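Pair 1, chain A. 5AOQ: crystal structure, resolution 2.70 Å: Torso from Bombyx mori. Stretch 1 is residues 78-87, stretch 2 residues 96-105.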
# COMPACT_ATOMS: atom_id res chain seq x y z
N PRO A 78 9.70 -27.91 -15.76
CA PRO A 78 9.23 -26.89 -16.70
C PRO A 78 8.03 -27.37 -17.52
O PRO A 78 8.14 -28.36 -18.24
CB PRO A 78 10.45 -26.66 -17.60
CG PRO A 78 11.23 -27.93 -17.51
CD PRO A 78 11.03 -28.42 -16.11
N SER A 79 6.92 -26.65 -17.40
CA SER A 79 5.69 -27.02 -18.10
C SER A 79 5.27 -25.95 -19.09
O SER A 79 5.42 -24.76 -18.85
CB SER A 79 4.56 -27.26 -17.09
OG SER A 79 3.35 -27.56 -17.76
N GLU A 80 4.73 -26.41 -20.22
CA GLU A 80 4.23 -25.52 -21.26
C GLU A 80 3.00 -24.76 -20.79
O GLU A 80 2.70 -23.67 -21.29
CB GLU A 80 3.92 -26.31 -22.53
CG GLU A 80 2.88 -27.41 -22.33
CD GLU A 80 2.63 -28.21 -23.59
OE1 GLU A 80 3.30 -27.94 -24.61
OE2 GLU A 80 1.77 -29.12 -23.56
N HIS A 81 2.29 -25.33 -19.82
CA HIS A 81 1.06 -24.74 -19.30
C HIS A 81 1.32 -23.98 -18.00
O HIS A 81 2.37 -24.14 -17.38
CB HIS A 81 0.00 -25.82 -19.05
CG HIS A 81 -0.12 -26.81 -20.16
ND1 HIS A 81 -0.71 -26.51 -21.37
CD2 HIS A 81 0.25 -28.11 -20.24
CE1 HIS A 81 -0.68 -27.58 -22.15
NE2 HIS A 81 -0.11 -28.57 -21.49
N TRP A 82 0.35 -23.17 -17.60
CA TRP A 82 0.38 -22.53 -16.29
C TRP A 82 0.31 -23.59 -15.22
O TRP A 82 -0.19 -24.69 -15.46
CB TRP A 82 -0.78 -21.55 -16.13
CG TRP A 82 -0.49 -20.17 -16.60
CD1 TRP A 82 -0.60 -19.69 -17.87
CD2 TRP A 82 -0.06 -19.07 -15.79
NE1 TRP A 82 -0.25 -18.36 -17.91
CE2 TRP A 82 0.08 -17.95 -16.65
CE3 TRP A 82 0.22 -18.91 -14.43
CZ2 TRP A 82 0.49 -16.71 -16.18
CZ3 TRP A 82 0.63 -17.67 -13.97
CH2 TRP A 82 0.76 -16.59 -14.85
N GLN A 83 0.82 -23.28 -14.03
CA GLN A 83 0.70 -24.20 -12.90
C GLN A 83 0.15 -23.51 -11.66
O GLN A 83 0.62 -22.44 -11.27
CB GLN A 83 2.05 -24.84 -12.58
CG GLN A 83 2.65 -25.62 -13.74
CD GLN A 83 3.92 -26.35 -13.36
OE1 GLN A 83 4.96 -26.21 -14.01
NE2 GLN A 83 3.85 -27.14 -12.29
N LEU A 84 -0.85 -24.13 -11.04
CA LEU A 84 -1.45 -23.63 -9.81
C LEU A 84 -1.05 -24.50 -8.63
O LEU A 84 -1.04 -25.73 -8.72
CB LEU A 84 -2.98 -23.59 -9.93
CG LEU A 84 -3.76 -23.26 -8.65
CD1 LEU A 84 -3.40 -21.88 -8.12
CD2 LEU A 84 -5.25 -23.36 -8.91
N PHE A 85 -0.70 -23.84 -7.52
CA PHE A 85 -0.29 -24.53 -6.30
C PHE A 85 -1.04 -24.00 -5.10
O PHE A 85 -1.26 -22.79 -4.98
CB PHE A 85 1.22 -24.37 -6.10
CG PHE A 85 2.03 -24.90 -7.23
CD1 PHE A 85 2.21 -24.15 -8.37
CD2 PHE A 85 2.59 -26.16 -7.16
CE1 PHE A 85 2.95 -24.63 -9.42
CE2 PHE A 85 3.33 -26.65 -8.21
CZ PHE A 85 3.50 -25.89 -9.35
N ILE A 86 -1.42 -24.90 -4.20
CA ILE A 86 -2.12 -24.52 -2.97
C ILE A 86 -1.59 -25.25 -1.75
O ILE A 86 -1.05 -26.36 -1.86
CB ILE A 86 -3.64 -24.80 -3.09
CG1 ILE A 86 -3.88 -26.28 -3.35
CG2 ILE A 86 -4.25 -23.94 -4.19
CD1 ILE A 86 -5.33 -26.70 -3.30
N LEU A 87 -1.75 -24.62 -0.58
CA LEU A 87 -1.40 -25.22 0.70
C LEU A 87 -2.67 -25.62 1.46
O LEU A 87 -3.57 -24.79 1.64
CB LEU A 87 -0.58 -24.25 1.56
CG LEU A 87 0.82 -23.88 1.06
CD1 LEU A 87 1.46 -22.87 2.01
CD2 LEU A 87 1.70 -25.11 0.93
N ILE A 96 -7.41 -19.89 1.43
CA ILE A 96 -6.35 -20.84 1.13
C ILE A 96 -5.11 -20.18 0.51
O ILE A 96 -5.23 -19.49 -0.51
CB ILE A 96 -6.85 -21.93 0.18
CG1 ILE A 96 -8.14 -22.56 0.71
CG2 ILE A 96 -5.79 -23.02 -0.00
CD1 ILE A 96 -8.88 -23.37 -0.30
N PRO A 97 -3.93 -20.38 1.11
CA PRO A 97 -2.70 -19.90 0.46
C PRO A 97 -2.48 -20.58 -0.88
O PRO A 97 -2.70 -21.78 -1.00
CB PRO A 97 -1.60 -20.28 1.46
CG PRO A 97 -2.29 -20.44 2.76
CD PRO A 97 -3.65 -20.96 2.44
N PHE A 98 -2.06 -19.81 -1.88
CA PHE A 98 -1.84 -20.36 -3.21
C PHE A 98 -0.81 -19.57 -4.00
O PHE A 98 -0.46 -18.44 -3.63
CB PHE A 98 -3.15 -20.40 -3.99
CG PHE A 98 -3.57 -19.06 -4.53
CD1 PHE A 98 -4.27 -18.17 -3.74
CD2 PHE A 98 -3.25 -18.69 -5.83
CE1 PHE A 98 -4.65 -16.94 -4.22
CE2 PHE A 98 -3.63 -17.46 -6.32
CZ PHE A 98 -4.33 -16.58 -5.52
N THR A 99 -0.32 -20.16 -5.09
CA THR A 99 0.56 -19.45 -6.02
C THR A 99 0.45 -20.02 -7.43
O THR A 99 0.22 -21.22 -7.61
CB THR A 99 2.03 -19.50 -5.56
OG1 THR A 99 2.83 -18.71 -6.45
CG2 THR A 99 2.56 -20.93 -5.56
N LEU A 100 0.60 -19.14 -8.41
CA LEU A 100 0.50 -19.51 -9.82
C LEU A 100 1.84 -19.39 -10.54
O LEU A 100 2.32 -18.28 -10.78
CB LEU A 100 -0.54 -18.63 -10.52
CG LEU A 100 -1.99 -19.02 -10.27
CD1 LEU A 100 -2.90 -17.90 -10.68
CD2 LEU A 100 -2.33 -20.28 -11.06
N ILE A 101 2.44 -20.52 -10.88
CA ILE A 101 3.69 -20.53 -11.62
C ILE A 101 3.43 -20.37 -13.12
O ILE A 101 2.72 -21.17 -13.73
CB ILE A 101 4.51 -21.81 -11.36
CG1 ILE A 101 5.03 -21.80 -9.92
CG2 ILE A 101 5.66 -21.94 -12.36
CD1 ILE A 101 5.96 -22.94 -9.56
N GLU A 102 4.00 -19.30 -13.67
CA GLU A 102 3.96 -19.03 -15.10
C GLU A 102 4.68 -20.13 -15.87
O GLU A 102 5.66 -20.68 -15.37
CB GLU A 102 4.60 -17.66 -15.38
CG GLU A 102 4.51 -17.18 -16.82
CD GLU A 102 5.21 -15.85 -17.03
OE1 GLU A 102 5.62 -15.22 -16.03
OE2 GLU A 102 5.36 -15.43 -18.20
N PRO A 103 4.19 -20.47 -17.08
CA PRO A 103 4.84 -21.53 -17.87
C PRO A 103 6.34 -21.32 -18.08
O PRO A 103 6.82 -20.19 -17.98
CB PRO A 103 4.10 -21.48 -19.21
CG PRO A 103 3.32 -20.20 -19.20
CD PRO A 103 3.00 -19.95 -17.77
N ASN A 104 7.06 -22.41 -18.33
CA ASN A 104 8.51 -22.41 -18.54
C ASN A 104 9.30 -22.10 -17.26
O ASN A 104 10.35 -22.69 -17.03
CB ASN A 104 8.90 -21.43 -19.64
CG ASN A 104 8.23 -21.74 -20.97
OD1 ASN A 104 8.76 -22.49 -21.78
ND2 ASN A 104 7.05 -21.17 -21.19
N ASN A 105 8.81 -21.18 -16.44
CA ASN A 105 9.42 -20.93 -15.14
C ASN A 105 9.20 -22.14 -14.25
O ASN A 105 8.23 -22.88 -14.44
CB ASN A 105 8.83 -19.67 -14.50
CG ASN A 105 9.76 -19.05 -13.47
OD1 ASN A 105 10.52 -19.75 -12.80
ND2 ASN A 105 9.71 -17.73 -13.35

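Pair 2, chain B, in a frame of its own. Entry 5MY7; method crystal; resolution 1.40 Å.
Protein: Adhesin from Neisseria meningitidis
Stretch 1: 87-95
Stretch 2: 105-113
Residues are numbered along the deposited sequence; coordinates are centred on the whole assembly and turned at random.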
# COMPACT_ATOMS: atom_id res chain seq x y z
N GLU B 87 7.77 -8.18 -8.63
CA GLU B 87 8.58 -7.57 -9.70
C GLU B 87 7.80 -7.51 -10.97
O GLU B 87 7.23 -8.52 -11.41
CB GLU B 87 9.88 -8.35 -9.99
CG GLU B 87 10.77 -7.75 -11.14
CD GLU B 87 11.16 -6.25 -10.99
OE1 GLU B 87 11.44 -5.93 -9.88
OE2 GLU B 87 11.26 -5.37 -11.94
N GLY B 88 7.78 -6.34 -11.58
CA GLY B 88 6.98 -6.09 -12.79
C GLY B 88 5.61 -5.48 -12.62
O GLY B 88 4.99 -5.06 -13.62
N GLY B 89 5.13 -5.46 -11.39
CA GLY B 89 3.90 -4.81 -11.03
C GLY B 89 4.12 -3.51 -10.24
O GLY B 89 5.24 -3.04 -9.96
N TYR B 90 3.00 -2.93 -9.81
CA TYR B 90 3.02 -1.81 -8.86
C TYR B 90 3.50 -2.33 -7.49
O TYR B 90 3.15 -3.48 -7.09
CB TYR B 90 1.63 -1.14 -8.72
CG TYR B 90 1.27 -0.27 -9.93
CD1 TYR B 90 0.64 -0.81 -11.05
CD2 TYR B 90 1.50 1.10 -9.92
CE1 TYR B 90 0.33 -0.02 -12.15
CE2 TYR B 90 1.18 1.90 -11.01
CZ TYR B 90 0.59 1.34 -12.13
OH TYR B 90 0.25 2.12 -13.22
N VAL B 91 4.19 -1.46 -6.74
CA VAL B 91 4.71 -1.81 -5.41
C VAL B 91 4.37 -0.72 -4.40
O VAL B 91 4.73 0.47 -4.60
CB VAL B 91 6.25 -2.04 -5.46
CG1 VAL B 91 6.82 -2.29 -4.06
CG2 VAL B 91 6.58 -3.23 -6.38
N LEU B 92 3.69 -1.11 -3.32
CA LEU B 92 3.32 -0.20 -2.23
C LEU B 92 4.24 -0.41 -1.02
O LEU B 92 4.40 -1.56 -0.57
CB LEU B 92 1.84 -0.34 -1.86
CG LEU B 92 1.24 0.67 -0.84
CD1 LEU B 92 -0.26 0.80 -1.08
CD2 LEU B 92 1.47 0.34 0.64
N GLY B 93 4.81 0.68 -0.48
CA GLY B 93 5.61 0.62 0.74
C GLY B 93 5.01 1.49 1.87
O GLY B 93 4.50 2.62 1.61
N THR B 94 4.98 0.93 3.07
CA THR B 94 4.40 1.58 4.26
C THR B 94 5.11 1.12 5.53
O THR B 94 6.17 0.48 5.44
CB THR B 94 2.88 1.35 4.31
OG1 THR B 94 2.29 2.22 5.32
CG2 THR B 94 2.52 -0.09 4.58
N GLY B 95 4.60 1.52 6.69
CA GLY B 95 5.13 1.06 7.96
C GLY B 95 4.62 -0.31 8.38
O GLY B 95 4.28 -1.17 7.55
N GLN B 105 -0.24 5.33 9.19
CA GLN B 105 0.99 5.13 8.44
C GLN B 105 1.03 5.94 7.14
O GLN B 105 -0.01 6.02 6.45
CB GLN B 105 1.20 3.64 8.07
CG GLN B 105 1.29 2.69 9.26
CD GLN B 105 2.28 3.16 10.31
OE1 GLN B 105 3.45 3.33 10.02
NE2 GLN B 105 1.80 3.39 11.54
N PRO B 106 2.18 6.54 6.80
CA PRO B 106 2.32 7.11 5.45
C PRO B 106 2.51 5.98 4.41
O PRO B 106 2.91 4.87 4.80
CB PRO B 106 3.58 7.95 5.57
CG PRO B 106 4.45 7.13 6.53
CD PRO B 106 3.47 6.51 7.53
N ILE B 107 2.27 6.26 3.13
CA ILE B 107 2.55 5.28 2.06
C ILE B 107 3.27 5.90 0.86
O ILE B 107 3.28 7.15 0.69
CB ILE B 107 1.28 4.52 1.56
CG1 ILE B 107 0.36 5.37 0.63
CG2 ILE B 107 0.50 3.88 2.69
CD1 ILE B 107 -0.71 4.54 -0.11
N MET B 108 3.85 5.05 0.03
CA MET B 108 4.28 5.41 -1.34
C MET B 108 3.95 4.28 -2.29
O MET B 108 3.86 3.11 -1.83
CB MET B 108 5.75 5.76 -1.39
CG MET B 108 6.67 4.59 -0.97
SD MET B 108 8.42 5.02 -0.84
CE MET B 108 8.63 6.26 0.38
N ILE B 109 3.73 4.60 -3.58
CA ILE B 109 3.47 3.58 -4.62
C ILE B 109 4.39 3.87 -5.81
O ILE B 109 4.43 5.01 -6.35
CB ILE B 109 1.99 3.54 -5.09
CG1 ILE B 109 1.02 3.30 -3.91
CG2 ILE B 109 1.78 2.46 -6.14
CD1 ILE B 109 -0.46 3.44 -4.22
N THR B 110 5.12 2.80 -6.22
CA THR B 110 6.03 2.85 -7.34
C THR B 110 5.42 2.06 -8.50
O THR B 110 4.87 0.97 -8.31
CB THR B 110 7.42 2.28 -6.92
OG1 THR B 110 7.95 3.01 -5.81
CG2 THR B 110 8.40 2.39 -8.06
N ALA B 111 5.54 2.62 -9.71
CA ALA B 111 5.05 1.98 -10.93
C ALA B 111 6.03 0.90 -11.45
O ALA B 111 7.19 0.83 -10.99
CB ALA B 111 4.82 3.05 -11.98
N PRO B 112 5.59 0.06 -12.40
CA PRO B 112 6.50 -0.97 -12.98
C PRO B 112 7.80 -0.42 -13.58
O PRO B 112 8.80 -1.16 -13.65
CB PRO B 112 5.64 -1.60 -14.06
CG PRO B 112 4.25 -1.49 -13.55
CD PRO B 112 4.20 -0.13 -12.84
N ASP B 113 7.85 0.87 -13.97
CA ASP B 113 9.05 1.48 -14.53
C ASP B 113 10.02 2.03 -13.46
O ASP B 113 10.99 2.74 -13.81
CB ASP B 113 8.74 2.56 -15.60
CG ASP B 113 8.03 3.79 -15.02
OD1 ASP B 113 7.71 3.82 -13.81
OD2 ASP B 113 7.79 4.73 -15.83
O HOH W 1 7.00 1.99 -3.39

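Pair 1 and pair 2 are both two-stranded antiparallel arrangements: the strand axes approach to 4.6 Å at 162° in pair 1 and to 4.8 Å at 160° in pair 2. Superposing N, CA and C of 14 central residues gives an RMSD of 0.4 Å, so the side chains can be compared on nearly one backbone.

The register is the same. A:Gln83 and A:Ile101 form a hydrogen-bonded pair, with A:Gln83 N to A:Ile101 O at 2.9 Å and A:Ile101 N to A:Gln83 O at 2.7 Å; the matched B:Val91 and B:Thr110 do likewise, with B:Val91 N to B:Thr110 O at 3.0 Å and B:Thr110 N to B:Val91 O at 2.9 Å. The next such pair is A:Phe85 with A:Thr99, matched by B:Gly93 with B:Met108, again joined by two bonds each.

One shared packing motif is an aromatic residue meeting a proline. A:Trp82 matches B:Tyr90, and A:Pro103 matches B:Pro112. A:Pro103 CD sits 3.5 Å from the centroid of the five-membered ring of A:Trp82, 4° off the normal; B:Pro112 CD sits 3.8 Å from the centroid of the B:Tyr90 ring, 5° off. The indole's six-membered ring adds a second CH-pi contact, with A:Glu102 CA 3.8 Å from its centroid and 13° off the normal. Both rings also touch the CB of the matched residue, A:Trp82 CH2 to A:Glu102 CB at 4.0 Å and B:Tyr90 CE2 to B:Ala111 CB at 3.9 Å, but only the indole has the CA of that residue over its face.

On the face carrying A:Leu84 and A:Leu100, the side-chain centres almost coincide with those of B:Leu92 and B:Ile109 (0.6 and 0.5 Å). A:Leu84 CD1 reaches A:Leu100 CD2 at 3.5 Å and A:Phe98 CD2 at 3.9 Å; B:Leu92 CD1 reaches B:Ile109 CG1 at 4.0 Å and B:Ile107 CD1 at 3.9 Å. An aliphatic chain thus does the work of a phenyl ring.

The opposite face diverges most. A:Phe85 spreads its ring so that CE1 lies 3.5 Å from A:Ile101 CD1, whereas B:Gly93 offers no side chain there. At the position of A:Ile101, B:Thr110 uses OG1 to hold a water at 2.8 Å, and that water donates to B:Val91 O at 3.0 Å, so a polar bridge links the strands.

A:Ile86 packs CG2 against A:Phe98 CB at 3.7 Å. Its counterpart B:Thr94 has its side-chain centre only 0.9 Å away, yet its OG1 donates a hydrogen bond to B:Pro106 O at 2.8 Å. One position therefore serves apolar packing in pair 1 and a side-chain-to-backbone bond in pair 2.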